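Local coordinates for hydroxyethylthiazole kinase (Pyrococcus horikoshii, PDB 3HPD), which probably phosphorylates the hydroxyl group of 4-methyl-5-beta-hydroxyethylthiazole with ATP and magnesium, a step in thiamine diphosphate biosynthesis, at residues K118-F121 with G122-S125. Residues are numbered along the deposited sequence; the frame is centred on the assembly and turned at random.
Sequences KGNF and GEIS
Asn120 and Glu123 bind each other twice. Glu123 N gives its hydrogen to Asn120 OD1 at 2.9 Å, almost in line with the amide C=O. Asn120 N returns a bond of 3.0 Å to Glu123 OE1, meeting that oxygen on its anti side and well out of the carboxylate plane. Asn120 has CG tucked between its backbone N and carbonyl carbon (chi1 61°), which swings OD1 back over the start of the helix. Its amide then stacks on the carboxylate, the planes 30° apart. Asn120 ND2 lies 3.6 Å from Glu123 CD. The second carboxylate oxygen, OE2, accepts from Gly95 N. Cut back to an alanine, Glu123 would probably leave Asn120 N and Gly95 N without these acceptors and the Asn120 amide without its stacking partner. The first helical turn closes through Ile124 N to Asn120 O, 3.1 Å, and Ser125 N to Phe121 O. Glu123 OE1 comes within 3.4 Å of Gly119 CA, where a side chain would clash. Further out, Ile124 CD1 lies 3.8 Å from Gly119 N. Helix 144-157 packs here, Leu150 touching Phe121 and Ser125, Ala154 touching Ile124. Lys118 points its amine to Asp92 in a salt bridge. Together Asn120 and Glu123 make a capping box, with Asn120 as N-cap, where strand 116-120 of this ribokinase-clan fold, carrying the predicted ATP-binding Lys118 and lying beside another such residue, Thr165, turns into helix 121-131.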
ATOM      1  N   LYS A 118      15.252  15.150  -6.969  1.00 11.89           N
ATOM      2  CA  LYS A 118      14.755  15.583  -5.673  1.00 13.99           C
ATOM      3  C   LYS A 118      15.073  14.646  -4.524  1.00 12.97           C
ATOM      4  O   LYS A 118      14.647  13.517  -4.523  1.00 12.45           O
ATOM      5  CB  LYS A 118      13.240  15.719  -5.673  1.00 16.84           C
ATOM      6  CG  LYS A 118      12.810  16.249  -4.325  1.00 22.40           C
ATOM      7  CD  LYS A 118      11.460  15.763  -3.758  1.00 25.79           C
ATOM      8  CE  LYS A 118      11.388  14.218  -3.449  1.00 26.18           C
ATOM      9  NZ  LYS A 118      12.481  13.606  -2.580  1.00 27.31           N
ATOM     10  N   GLY A 119      15.787  15.120  -3.519  1.00 11.69           N
ATOM     11  CA  GLY A 119      16.113  14.283  -2.386  1.00 13.01           C
ATOM     12  C   GLY A 119      16.517  15.075  -1.171  1.00 13.46           C
ATOM     13  O   GLY A 119      16.550  16.303  -1.233  1.00 13.78           O
ATOM     14  N   ASN A 120      16.821  14.398  -0.064  1.00 13.52           N
ATOM     15  CA  ASN A 120      17.242  15.122   1.130  1.00 14.38           C
ATOM     16  C   ASN A 120      18.739  15.411   1.063  1.00 14.99           C
ATOM     17  O   ASN A 120      19.417  15.009   0.118  1.00 14.46           O
ATOM     18  CB  ASN A 120      16.903  14.344   2.411  1.00 16.58           C
ATOM     19  CG  ASN A 120      17.587  12.996   2.484  1.00 17.72           C
ATOM     20  OD1 ASN A 120      18.745  12.847   2.098  1.00 18.27           O
ATOM     21  ND2 ASN A 120      16.872  12.003   3.004  1.00 21.78           N
ATOM     22  N   PHE A 121      19.253  16.110   2.069  1.00 15.39           N
ATOM     23  CA  PHE A 121      20.663  16.475   2.090  1.00 16.25           C
ATOM     24  C   PHE A 121      21.620  15.292   1.940  1.00 16.17           C
ATOM     25  O   PHE A 121      22.536  15.334   1.126  1.00 17.67           O
ATOM     26  CB  PHE A 121      21.000  17.231   3.376  1.00 18.65           C
ATOM     27  CG  PHE A 121      22.339  17.907   3.338  1.00 20.68           C
ATOM     28  CD1 PHE A 121      22.463  19.206   2.854  1.00 22.61           C
ATOM     29  CD2 PHE A 121      23.483  17.233   3.749  1.00 22.18           C
ATOM     30  CE1 PHE A 121      23.709  19.822   2.777  1.00 23.61           C
ATOM     31  CE2 PHE A 121      24.735  17.839   3.674  1.00 22.96           C
ATOM     32  CZ  PHE A 121      24.847  19.136   3.188  1.00 23.02           C
ATOM     33  N   GLY A 122      21.405  14.243   2.727  1.00 16.06           N
ATOM     34  CA  GLY A 122      22.276  13.083   2.658  1.00 15.41           C
ATOM     35  C   GLY A 122      22.314  12.410   1.298  1.00 15.92           C
ATOM     36  O   GLY A 122      23.385  12.043   0.808  1.00 15.93           O
ATOM     37  N   GLU A 123      21.147  12.255   0.682  1.00 15.57           N
ATOM     38  CA  GLU A 123      21.052  11.609  -0.624  1.00 15.96           C
ATOM     39  C   GLU A 123      21.734  12.407  -1.726  1.00 15.77           C
ATOM     40  O   GLU A 123      22.520  11.859  -2.496  1.00 15.89           O
ATOM     41  CB  GLU A 123      19.579  11.365  -0.983  1.00 15.94           C
ATOM     42  CG  GLU A 123      18.842  10.519   0.053  1.00 15.00           C
ATOM     43  CD  GLU A 123      17.339  10.462  -0.170  1.00 16.58           C
ATOM     44  OE1 GLU A 123      16.766  11.449  -0.683  1.00 18.06           O
ATOM     45  OE2 GLU A 123      16.720   9.435   0.192  1.00 18.13           O
ATOM     46  N   ILE A 124      21.446  13.702  -1.805  1.00 15.74           N
ATOM     47  CA  ILE A 124      22.056  14.524  -2.839  1.00 16.52           C
ATOM     48  C   ILE A 124      23.554  14.721  -2.610  1.00 17.27           C
ATOM     49  O   ILE A 124      24.333  14.741  -3.558  1.00 18.31           O
ATOM     50  CB  ILE A 124      21.370  15.904  -2.943  1.00 16.76           C
ATOM     51  CG1 ILE A 124      19.865  15.722  -3.165  1.00 16.11           C
ATOM     52  CG2 ILE A 124      21.973  16.699  -4.096  1.00 17.43           C
ATOM     53  CD1 ILE A 124      19.506  14.823  -4.349  1.00 17.33           C
ATOM     54  N   SER A 125      23.966  14.853  -1.353  1.00 18.95           N
ATOM     55  CA  SER A 125      25.384  15.038  -1.070  1.00 20.79           C
ATOM     56  C   SER A 125      26.155  13.772  -1.439  1.00 19.74           C
ATOM     57  O   SER A 125      27.286  13.843  -1.912  1.00 19.71           O
ATOM     58  CB  SER A 125      25.600  15.385   0.406  1.00 21.33           C
ATOM     59  OG  SER A 125      25.144  14.347   1.252  1.00 30.37           O
TER